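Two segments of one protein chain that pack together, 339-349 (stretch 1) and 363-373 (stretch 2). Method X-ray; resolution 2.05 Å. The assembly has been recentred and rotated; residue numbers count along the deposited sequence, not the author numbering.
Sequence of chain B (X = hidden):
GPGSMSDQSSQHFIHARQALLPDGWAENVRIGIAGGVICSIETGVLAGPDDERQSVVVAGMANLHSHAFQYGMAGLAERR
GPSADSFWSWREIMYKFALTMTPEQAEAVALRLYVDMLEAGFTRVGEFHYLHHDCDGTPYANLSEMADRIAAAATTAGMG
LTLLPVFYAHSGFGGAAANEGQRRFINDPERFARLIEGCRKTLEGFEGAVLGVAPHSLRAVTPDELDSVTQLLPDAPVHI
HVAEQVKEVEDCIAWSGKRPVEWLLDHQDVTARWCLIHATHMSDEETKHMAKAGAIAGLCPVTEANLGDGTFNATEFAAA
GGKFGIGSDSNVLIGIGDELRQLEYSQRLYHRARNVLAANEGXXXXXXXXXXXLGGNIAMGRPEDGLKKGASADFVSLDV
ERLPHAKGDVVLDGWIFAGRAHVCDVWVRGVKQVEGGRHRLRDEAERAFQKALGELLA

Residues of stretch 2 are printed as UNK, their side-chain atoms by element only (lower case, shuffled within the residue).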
# COMPACT_ATOMS: atom_id res chain seq x y z
N GLU B 339 1.58 -6.46 -1.74
CA GLU B 339 1.44 -7.04 -3.04
C GLU B 339 0.02 -7.51 -3.37
O GLU B 339 -0.52 -7.23 -4.46
CB GLU B 339 2.41 -8.21 -3.23
CG GLU B 339 3.86 -7.81 -3.13
CD GLU B 339 4.41 -7.03 -4.32
OE1 GLU B 339 3.68 -6.83 -5.29
OE2 GLU B 339 5.60 -6.60 -4.27
N LEU B 340 -0.59 -8.22 -2.44
CA LEU B 340 -1.91 -8.77 -2.69
C LEU B 340 -2.93 -7.64 -2.77
O LEU B 340 -3.86 -7.68 -3.63
CB LEU B 340 -2.29 -9.78 -1.60
CG LEU B 340 -1.46 -11.06 -1.59
CD1 LEU B 340 -1.95 -12.02 -0.50
CD2 LEU B 340 -1.45 -11.72 -2.98
N ARG B 341 -2.83 -6.68 -1.87
CA ARG B 341 -3.73 -5.54 -1.90
C ARG B 341 -3.61 -4.83 -3.25
O ARG B 341 -4.63 -4.50 -3.88
CB ARG B 341 -3.39 -4.60 -0.75
CG ARG B 341 -4.29 -3.45 -0.57
CD ARG B 341 -4.11 -2.83 0.82
NE ARG B 341 -2.80 -2.22 0.98
CZ ARG B 341 -1.82 -2.64 1.79
NH1 ARG B 341 -0.68 -1.98 1.81
NH2 ARG B 341 -1.95 -3.69 2.58
N GLN B 342 -2.39 -4.56 -3.68
CA GLN B 342 -2.18 -3.89 -4.98
C GLN B 342 -2.75 -4.70 -6.16
O GLN B 342 -3.39 -4.13 -7.05
CB GLN B 342 -0.70 -3.56 -5.19
CG GLN B 342 -0.34 -2.96 -6.55
CD GLN B 342 -1.03 -1.65 -6.83
OE1 GLN B 342 -1.23 -0.86 -5.91
NE2 GLN B 342 -1.46 -1.42 -8.08
N LEU B 343 -2.57 -6.02 -6.13
CA LEU B 343 -3.18 -6.86 -7.15
C LEU B 343 -4.71 -6.65 -7.20
O LEU B 343 -5.26 -6.29 -8.25
CB LEU B 343 -2.83 -8.32 -6.91
CG LEU B 343 -3.46 -9.35 -7.84
CD1 LEU B 343 -3.15 -9.07 -9.31
CD2 LEU B 343 -3.03 -10.76 -7.38
N GLU B 344 -5.38 -6.81 -6.06
CA GLU B 344 -6.82 -6.66 -6.02
C GLU B 344 -7.24 -5.26 -6.42
O GLU B 344 -8.17 -5.11 -7.22
CB GLU B 344 -7.34 -7.02 -4.61
CG GLU B 344 -8.83 -6.75 -4.32
CD GLU B 344 -9.81 -7.53 -5.16
OE1 GLU B 344 -9.45 -8.54 -5.84
OE2 GLU B 344 -11.00 -7.12 -5.16
N TYR B 345 -6.58 -4.25 -5.86
CA TYR B 345 -7.02 -2.89 -6.08
C TYR B 345 -6.81 -2.49 -7.54
O TYR B 345 -7.59 -1.71 -8.07
CB TYR B 345 -6.35 -1.87 -5.13
CG TYR B 345 -6.85 -1.89 -3.67
CD1 TYR B 345 -7.90 -2.71 -3.26
CD2 TYR B 345 -6.29 -1.05 -2.75
CE1 TYR B 345 -8.36 -2.70 -1.94
CE2 TYR B 345 -6.73 -1.04 -1.42
CZ TYR B 345 -7.79 -1.83 -1.03
OH TYR B 345 -8.22 -1.79 0.28
N SER B 346 -5.78 -3.03 -8.20
CA SER B 346 -5.57 -2.73 -9.60
C SER B 346 -6.81 -3.24 -10.34
O SER B 346 -7.28 -2.60 -11.30
CB SER B 346 -4.28 -3.35 -10.15
OG SER B 346 -4.30 -4.77 -10.19
N GLN B 347 -7.35 -4.37 -9.88
CA GLN B 347 -8.52 -4.94 -10.53
C GLN B 347 -9.77 -4.10 -10.24
O GLN B 347 -10.57 -3.86 -11.17
CB GLN B 347 -8.72 -6.41 -10.17
CG GLN B 347 -7.49 -7.30 -10.45
CD GLN B 347 -7.01 -7.22 -11.88
OE1 GLN B 347 -5.82 -7.02 -12.15
NE2 GLN B 347 -7.93 -7.37 -12.80
N ARG B 348 -9.91 -3.64 -9.00
CA ARG B 348 -11.09 -2.86 -8.62
C ARG B 348 -11.20 -1.57 -9.44
O ARG B 348 -12.30 -1.19 -9.87
CB ARG B 348 -11.09 -2.52 -7.12
CG ARG B 348 -11.23 -3.74 -6.25
CD ARG B 348 -11.61 -3.48 -4.80
NE ARG B 348 -11.57 -4.75 -4.09
CZ ARG B 348 -11.70 -4.91 -2.77
NH1 ARG B 348 -11.95 -3.86 -1.98
NH2 ARG B 348 -11.63 -6.14 -2.25
N LEU B 349 -10.07 -0.90 -9.65
CA LEU B 349 -10.05 0.33 -10.43
C LEU B 349 -10.31 0.07 -11.91
O LEU B 349 -11.05 0.78 -12.53
CB LEU B 349 -8.74 1.10 -10.20
CG LEU B 349 -8.58 1.72 -8.79
CD1 LEU B 349 -7.14 2.15 -8.48
CD2 LEU B 349 -9.54 2.90 -8.60
N UNK B 363 -13.94 -14.81 0.70
CA UNK B 363 -13.08 -13.72 1.07
C UNK B 363 -12.08 -13.45 -0.04
O UNK B 363 -11.46 -14.39 -0.57
c UNK B 363 -12.37 -14.07 2.39
o UNK B 363 -11.15 -13.34 2.58
N UNK B 364 -11.86 -12.18 -0.36
CA UNK B 364 -10.84 -11.81 -1.35
C UNK B 364 -9.45 -12.09 -0.78
O UNK B 364 -8.58 -12.62 -1.48
o UNK B 364 -12.28 -10.11 -2.30
c UNK B 364 -10.99 -10.31 -1.75
c UNK B 364 -9.97 -9.92 -2.79
N UNK B 365 -9.23 -11.80 0.49
CA UNK B 365 -7.91 -12.04 1.10
C UNK B 365 -7.58 -13.52 1.15
O UNK B 365 -6.45 -13.93 0.85
N UNK B 366 -8.58 -14.33 1.46
CA UNK B 366 -8.45 -15.79 1.44
C UNK B 366 -8.04 -16.33 0.07
O UNK B 366 -7.06 -17.08 -0.06
n UNK B 366 -10.20 -22.20 2.64
n UNK B 366 -9.06 -20.20 2.38
c UNK B 366 -9.74 -16.45 1.92
n UNK B 366 -10.97 -20.31 3.68
c UNK B 366 -10.07 -20.90 2.91
c UNK B 366 -9.85 -17.97 1.76
c UNK B 366 -8.86 -18.76 2.61
N UNK B 367 -8.77 -15.96 -0.96
CA UNK B 367 -8.49 -16.42 -2.32
C UNK B 367 -7.10 -16.01 -2.77
O UNK B 367 -6.37 -16.80 -3.34
c UNK B 367 -9.54 -15.89 -3.30
N UNK B 368 -6.72 -14.77 -2.49
CA UNK B 368 -5.44 -14.28 -2.94
C UNK B 368 -4.30 -14.95 -2.19
O UNK B 368 -3.30 -15.33 -2.79
c UNK B 368 -6.00 -10.55 -3.60
c UNK B 368 -5.75 -12.40 -5.27
c UNK B 368 -6.17 -12.02 -3.84
c UNK B 368 -5.38 -12.77 -2.77
N UNK B 369 -4.47 -15.10 -0.89
CA UNK B 369 -3.44 -15.68 -0.07
C UNK B 369 -3.24 -17.14 -0.44
O UNK B 369 -2.11 -17.55 -0.68
c UNK B 369 -2.65 -17.44 2.72
c UNK B 369 -0.51 -17.16 3.77
c UNK B 369 -2.61 -16.12 2.26
c UNK B 369 -1.50 -15.35 2.54
c UNK B 369 -1.60 -17.95 3.46
c UNK B 369 -0.45 -15.86 3.31
c UNK B 369 -3.72 -15.58 1.42
N UNK B 370 -4.33 -17.91 -0.53
CA UNK B 370 -4.21 -19.32 -0.89
C UNK B 370 -3.57 -19.44 -2.26
O UNK B 370 -2.71 -20.28 -2.49
o UNK B 370 -7.31 -20.75 0.39
c UNK B 370 -6.12 -20.43 0.38
c UNK B 370 -5.58 -20.01 -0.96
o UNK B 370 -5.38 -20.51 1.41
N UNK B 371 -4.06 -18.65 -3.20
CA UNK B 371 -3.59 -18.73 -4.59
C UNK B 371 -2.10 -18.45 -4.70
O UNK B 371 -1.36 -19.18 -5.38
N UNK B 372 -1.64 -17.41 -4.00
CA UNK B 372 -0.26 -16.98 -4.13
C UNK B 372 0.70 -17.96 -3.48
O UNK B 372 1.83 -18.16 -4.00
c UNK B 372 -0.08 -15.57 -3.58
N UNK B 373 0.29 -18.57 -2.36
CA UNK B 373 1.10 -19.66 -1.77
C UNK B 373 1.22 -20.85 -2.72
O UNK B 373 2.31 -21.40 -2.88
c UNK B 373 0.50 -20.15 -0.43
c UNK B 373 0.63 -19.04 0.66
c UNK B 373 1.18 -21.45 0.02

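Position 363 has two side-chain atoms, one carbon and then one oxygen. That is a hydroxymethyl group, so the residue is Ser-363. It sits just before the helix and does not reach stretch 1. Its OG accepts from the backbone N of position 366 at 3.0 Å, an N-cap bond that satisfies an otherwise free amide of the first turn.

Position 364 has one carbon carrying one oxygen and one carbon. Branching at CB with mixed elements identifies Thr-364. Its CB points toward stretch 1. The methyl CG2 lies 3.4 Å from Glu-344 CD, and OG1 is 4.0 Å from Arg-348 NH2, at the edge of the guanidinium. The latter distance is too long for a hydrogen bond; OG1 is bonded elsewhere in the structure.

Position 365 has no side-chain atoms and is Gly-365. An ideal CB here would point sideways, with nothing of stretch 1 within 5.5 Å.

Position 366 has three carbons, a nitrogen, and a carbon carrying two more nitrogens. This is a guanidinium on a three-carbon chain: Arg-366. It is out of reach of stretch 1. Its NE donates to a side-chain oxygen of position 370 at 2.7 Å, as part of a salt bridge one helical turn along.

Position 367 has a single carbon and is Ala-367. It is partly exposed and makes no contact with stretch 1.

Position 368 has four carbons, forked at the second. The fork beyond CB gives Leu-368. Its CB points toward stretch 1. CD1 lies 3.6 Å from Leu-340 O and 3.9 Å from Glu-344 CB, while CD2 is 3.8 Å from Leu-343 CD2. The two methyls thus meet different parts of the facing helix.

Position 369 has one carbon and then a ring of six carbons. With no oxygen on the ring, it is Phe-369. Its CB points sideways, and the contact is made near the backbone: Leu-340 CD1 is 4.0 Å from Phe-369 CA and 4.4 Å from its CB.

Position 370 has two carbons, the second carrying two oxygens. This short carboxylate is Asp-370, whose OD2 is the partner of Arg-366 NE.

Position 371 has no side-chain atoms and is Gly-371. An ideal CB would be crowded by Ala-367 O, at 3.1 Å.

Position 372 has one carbon, so it is Ala-372. Its CB points toward stretch 1 and lies 4.1 Å from Leu-340 CD2.

Position 373 has one carbon carrying two carbons. Branching at CB with carbon alone gives Val-373, which does not touch stretch 1.

The two helices approach to 10.4 Å between axes, at 118°. Leu-340 and Leu-368 bury the most area, and their CA atoms are 6.5 Å apart. Leu-343, Phe-369 and Ala-372 add apolar contacts. Near Thr-364, Arg-348 NE holds Glu-344 OE2 at 2.7 Å in a salt bridge within stretch 1. No hydrogen bond crosses between the stretches; the contact rests on packing.

Stretch 2, residues 363-373: STGRALFDGAV
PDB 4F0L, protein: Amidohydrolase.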